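Local coordinates for protein endo-1,3-beta-glucanase, family GH16 (Zobellia galactanivorans, PDB 4BPZ) that probably hydrolyses internal beta-1,3-glucosidic bonds of beta-glucans, degrading the algal storage polysaccharide laminarin, at residues A[64-68]-A[226-230]; A[117-122]-A[134-140]. The protein carries 1 engineered substitution. All blocks are in the same frame, centred on the assembly; numbering follows the deposited sequence.

Overall arrangement
Both contacts belong to the catalytic domain of glycoside hydrolase family 16, a beta-sandwich of the concanavalin type. Their centres lie 23 Å apart on opposite sides of the centre of the chain, and their nearest atoms stay about 9 Å apart. Contact 1 joins strand 63-75 to strand 222-230 in the interior. Contact 2 starts at the end of strand 110-118, the antiparallel neighbour of strand 222-230, and continues into the loop before strand 142-144. In sequence, contact 2 is nested inside the long excursion closed by contact 1. The neighbouring strands 222-230 and 110-118 thus place the two contacts in one sheet, one strand packing in the core and the other running into the loop at the glycan pocket.

Contact 1 of 2, residues A[64-68]-A[226-230]; sequences LKIRA and LNIAM
Two extended strands, 64-68 and 226-230, pack face to face with their N-to-C directions only 16° apart and their axes 7.2 Å apart at closest approach. In register, Ile66 CA lies 7.0 Å from Asn227 CA and Ala68 CA 6.5 Å from Ile228 CA. Leu64, near the start of strand 63-75, points its CB toward the partner, and its CD2 lies 4.2 Å from Leu226 CD1. Strand alternation then turns Lys65 away from this layer; its NZ is held by Ser60 and Thr63. Ile66 (m, t) points inward again: its CD1 reaches 3.8 Å from Leu226 CB, and its CG2 is 3.9 Å from Ile228 CG1. Such interleaved aliphatic branches are characteristic of the core of a beta-sandwich, here the concanavalin-like fold of family 16. The backbone of 64-68 is instead hydrogen-bonded to Asn56, Phe58 and strand 244-255, while 226-230 lies between strands 82-93 and 110-118. Ile228 (m, t) brings CD1 to 3.4 Å from Ile66 O. Arg67 faces away, its NE hydrogen-bonded to Glu55 O, just as Asn227 turns from the core toward the sugar-binding side and bonds Trp115 NE1 through OD1. At Ala68 the small methyl suits the close approach of the backbones: its CB is 4.2 Å from Ile228 CG2 and 3.7 Å from the SD of Met230, whose flexible thioether (m, m, m) curls back to meet it.

Contact 2 of 2, residues A[117-122]-A[134-140]; sequences LGANSN and NAEWPAC. With BGC (beta-D-glucopyranose), chain C; BGC (beta-D-glucopyranose), chain B.
Cys140, Asn120 and Asn134 bury the most surface where the end of strand 110-118 turns against loop 134-140. Cys140 points toward the turn with chi1 p, placing SG 3.6 Å from Ser121 CB and 4.0 Å from Leu117 CD2. Its O receives a CA-H...O contact from Gly118 CA at 3.3 Å, where a side chain would clash with that oxygen. Gly118 to Ser121 form a type I turn, closed by Ser121 N to Gly118 O (2.9 Å). Asn120 (p) sits in this turn; its O accepts a nearly straight hydrogen bond from Ala135 N at 2.8 Å, while a water links its ND2 to Ala139 O. Asn134 (t) swings OD1 back to accept from Asn122 ND2 at 2.9 Å. Asn122 has left-handed backbone angles (54/33), which asparagine tolerates well. Trp137, preceding a cis peptide to Pro138, rests its CD1 3.7 Å from Leu117 CD2 and offers one ring face to C3 of the chain C glucose, a common carbohydrate platform. A second water donates to Ser121 O and accepts from Trp137 N; a third donates to Ser121 O and Asn134 OD1. One backbone bond, one side-chain pair and bridging waters thus join turn to pocket loop.

Contact 1 of 2, residues A[64-68]-A[226-230]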
# COMPACT_ATOMS: atom_id res chain seq x y z
N LEU A 64 -4.82 13.50 -2.49
CA LEU A 64 -5.40 12.33 -3.15
C LEU A 64 -6.40 11.70 -2.23
O LEU A 64 -6.16 11.54 -1.03
CB LEU A 64 -4.22 11.31 -3.40
CG LEU A 64 -4.68 9.91 -3.81
CD1 LEU A 64 -5.30 9.89 -5.20
CD2 LEU A 64 -3.48 8.99 -3.76
N LYS A 65 -7.55 11.29 -2.79
CA LYS A 65 -8.45 10.43 -2.07
C LYS A 65 -8.59 9.13 -2.79
O LYS A 65 -8.76 9.09 -4.04
CB LYS A 65 -9.89 11.05 -2.02
CG LYS A 65 -10.00 12.24 -1.12
CD LYS A 65 -9.47 13.54 -1.72
CE LYS A 65 -10.02 14.75 -1.01
NZ LYS A 65 -9.40 15.97 -1.54
N ILE A 66 -8.49 8.01 -2.04
CA ILE A 66 -8.95 6.71 -2.50
C ILE A 66 -10.25 6.46 -1.73
O ILE A 66 -10.31 6.72 -0.52
CB ILE A 66 -7.90 5.58 -2.22
CG1 ILE A 66 -6.66 5.92 -3.06
CG2 ILE A 66 -8.49 4.24 -2.55
CD1 ILE A 66 -5.44 5.02 -2.67
N ARG A 67 -11.28 6.02 -2.45
CA ARG A 67 -12.64 5.89 -1.85
C ARG A 67 -13.14 4.53 -2.14
O ARG A 67 -13.25 4.10 -3.30
CB ARG A 67 -13.51 7.00 -2.45
CG ARG A 67 -14.98 6.90 -1.97
CD ARG A 67 -15.78 8.15 -2.21
NE ARG A 67 -15.71 8.53 -3.63
CZ ARG A 67 -15.88 9.78 -4.10
NH1 ARG A 67 -16.19 10.78 -3.26
NH2 ARG A 67 -15.70 9.99 -5.40
N ALA A 68 -13.49 3.80 -1.06
CA ALA A 68 -14.14 2.50 -1.15
C ALA A 68 -15.65 2.71 -1.04
O ALA A 68 -16.09 3.52 -0.20
CB ALA A 68 -13.66 1.62 -0.03
N LEU A 226 -0.75 1.80 -2.95
CA LEU A 226 -1.70 2.51 -2.08
C LEU A 226 -3.07 1.96 -2.39
O LEU A 226 -3.46 1.92 -3.57
CB LEU A 226 -1.74 4.02 -2.46
CG LEU A 226 -0.41 4.71 -2.29
CD1 LEU A 226 -0.55 6.12 -2.96
CD2 LEU A 226 0.04 4.82 -0.86
N ASN A 227 -3.83 1.55 -1.38
CA ASN A 227 -5.13 0.92 -1.67
C ASN A 227 -6.04 0.97 -0.44
O ASN A 227 -5.54 1.14 0.68
CB ASN A 227 -4.98 -0.52 -2.16
CG ASN A 227 -4.44 -1.44 -1.11
OD1 ASN A 227 -3.24 -1.40 -0.82
ND2 ASN A 227 -5.30 -2.19 -0.44
N ILE A 228 -7.32 0.73 -0.64
CA ILE A 228 -8.24 0.29 0.46
C ILE A 228 -8.84 -1.02 0.05
O ILE A 228 -9.62 -1.04 -0.91
CB ILE A 228 -9.37 1.29 0.79
CG1 ILE A 228 -8.92 2.74 0.99
CG2 ILE A 228 -10.09 0.75 2.04
CD1 ILE A 228 -10.12 3.68 1.08
N ALA A 229 -8.53 -2.11 0.74
CA ALA A 229 -9.28 -3.36 0.54
C ALA A 229 -10.52 -3.31 1.43
O ALA A 229 -10.54 -2.62 2.46
CB ALA A 229 -8.38 -4.53 0.88
N MET A 230 -11.52 -4.06 1.07
CA MET A 230 -12.77 -4.23 1.88
C MET A 230 -12.88 -5.67 2.32
O MET A 230 -12.79 -6.59 1.52
CB MET A 230 -13.96 -3.84 1.09
CG MET A 230 -14.06 -2.35 0.80
SD MET A 230 -14.09 -1.27 2.28
CE MET A 230 -15.55 -1.88 3.15

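Contact 2 of 2, residues A[117-122]-A[134-140]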
# COMPACT_ATOMS: atom_id res chain seq x y z
N LEU A 117 6.06 -3.78 -3.11
CA LEU A 117 6.37 -5.09 -3.66
C LEU A 117 7.70 -4.96 -4.40
O LEU A 117 7.95 -3.94 -5.08
CB LEU A 117 5.31 -5.59 -4.64
CG LEU A 117 4.03 -6.17 -4.05
CD1 LEU A 117 2.93 -6.32 -5.04
CD2 LEU A 117 4.39 -7.47 -3.33
N GLY A 118 8.49 -6.03 -4.39
CA GLY A 118 9.60 -6.10 -5.30
C GLY A 118 9.14 -5.93 -6.73
O GLY A 118 8.12 -6.49 -7.15
N ALA A 119 9.94 -5.14 -7.49
CA ALA A 119 9.58 -4.88 -8.88
C ALA A 119 9.68 -6.12 -9.76
O ALA A 119 9.17 -6.05 -10.91
CB ALA A 119 10.36 -3.72 -9.48
N ASN A 120 10.31 -7.20 -9.28
CA ASN A 120 10.26 -8.51 -9.97
C ASN A 120 9.08 -9.30 -9.56
O ASN A 120 9.00 -10.51 -9.95
CB ASN A 120 11.57 -9.30 -9.64
CG ASN A 120 11.81 -9.56 -8.18
OD1 ASN A 120 11.01 -9.12 -7.29
ND2 ASN A 120 12.82 -10.35 -7.88
N SER A 121 8.03 -8.72 -8.96
CA SER A 121 6.84 -9.49 -8.59
C SER A 121 6.12 -10.11 -9.75
O SER A 121 5.49 -11.17 -9.62
CB SER A 121 5.85 -8.62 -7.78
OG SER A 121 5.24 -7.70 -8.69
N ASN A 122 6.08 -9.40 -10.86
CA ASN A 122 5.28 -9.79 -11.99
C ASN A 122 3.84 -10.00 -11.62
O ASN A 122 3.15 -10.83 -12.20
CB ASN A 122 5.92 -10.98 -12.77
CG ASN A 122 5.22 -11.27 -14.09
OD1 ASN A 122 4.80 -10.33 -14.80
ND2 ASN A 122 5.21 -12.55 -14.48
N ASN A 134 10.90 -12.51 -12.38
CA ASN A 134 9.60 -13.16 -12.22
C ASN A 134 9.63 -13.94 -10.98
O ASN A 134 9.71 -15.17 -11.02
CB ASN A 134 9.34 -14.05 -13.47
CG ASN A 134 7.97 -14.60 -13.53
OD1 ASN A 134 7.04 -14.15 -12.88
ND2 ASN A 134 7.81 -15.64 -14.31
N ALA A 135 9.52 -13.26 -9.86
CA ALA A 135 9.66 -13.84 -8.52
C ALA A 135 8.32 -13.72 -7.82
O ALA A 135 8.01 -12.71 -7.19
CB ALA A 135 10.74 -13.11 -7.71
N GLU A 136 7.51 -14.75 -7.90
CA GLU A 136 6.17 -14.69 -7.38
C GLU A 136 6.21 -14.41 -5.88
O GLU A 136 6.99 -15.03 -5.13
CB GLU A 136 5.52 -16.08 -7.64
CG GLU A 136 4.13 -16.14 -7.06
CD GLU A 136 3.34 -17.31 -7.61
OE1 GLU A 136 2.79 -17.26 -8.74
OE2 GLU A 136 3.30 -18.32 -6.90
N TRP A 137 5.34 -13.51 -5.40
CA TRP A 137 5.24 -13.24 -3.98
C TRP A 137 5.13 -14.55 -3.20
O TRP A 137 4.38 -15.40 -3.65
CB TRP A 137 3.94 -12.39 -3.72
CG TRP A 137 3.81 -11.97 -2.31
CD1 TRP A 137 4.16 -10.78 -1.75
CD2 TRP A 137 3.21 -12.75 -1.25
NE1 TRP A 137 3.87 -10.74 -0.44
CE2 TRP A 137 3.27 -11.94 -0.09
CE3 TRP A 137 2.63 -14.03 -1.18
CZ2 TRP A 137 2.79 -12.40 1.16
CZ3 TRP A 137 2.16 -14.48 0.04
CH2 TRP A 137 2.23 -13.69 1.19
N PRO A 138 5.86 -14.74 -2.10
CA PRO A 138 6.57 -13.69 -1.34
C PRO A 138 8.06 -13.54 -1.77
O PRO A 138 8.81 -12.80 -1.11
CB PRO A 138 6.52 -14.22 0.08
CG PRO A 138 6.58 -15.75 -0.05
CD PRO A 138 5.70 -16.00 -1.30
N ALA A 139 8.47 -14.24 -2.85
CA ALA A 139 9.92 -14.20 -3.21
C ALA A 139 10.42 -12.83 -3.69
O ALA A 139 11.57 -12.52 -3.54
CB ALA A 139 10.21 -15.28 -4.33
N CYS A 140 9.46 -12.01 -4.17
CA CYS A 140 9.82 -10.65 -4.58
C CYS A 140 10.00 -9.73 -3.38
O CYS A 140 10.60 -8.66 -3.53
CB CYS A 140 8.71 -10.07 -5.44
SG CYS A 140 7.02 -10.12 -4.72
C2 BGC C . -1.44 -11.77 -0.15
C3 BGC C . -0.73 -12.68 -1.10
C4 BGC C . -0.42 -11.93 -2.45
C5 BGC C . 0.35 -10.61 -2.15
C6 BGC C . 0.55 -9.72 -3.36
C1 BGC C . -0.62 -10.46 0.01
O2 BGC C . -1.57 -12.43 1.08
O3 BGC C . -1.61 -13.76 -1.38
O4 BGC C . 0.46 -12.65 -3.31
O5 BGC C . -0.48 -9.83 -1.24
O6 BGC C . -0.65 -9.25 -3.92
C2 BGC B . 0.79 -13.86 -5.34
C3 BGC B . 0.15 -14.87 -6.24
C4 BGC B . -0.13 -16.18 -5.48
C5 BGC B . -0.92 -15.83 -4.20
C6 BGC B . -1.24 -17.08 -3.42
C1 BGC B . -0.09 -13.62 -4.14
O2 BGC B . 1.01 -12.66 -6.06
O3 BGC B . 1.01 -15.22 -7.29
O4 BGC B . -0.92 -17.02 -6.30
O5 BGC B . -0.21 -14.84 -3.43
O6 BGC B . -2.08 -16.69 -2.32
O HOH W 1 13.65 -11.75 -5.35
O HOH W 2 3.95 -11.90 -7.45
O HOH W 3 5.61 -13.92 -10.47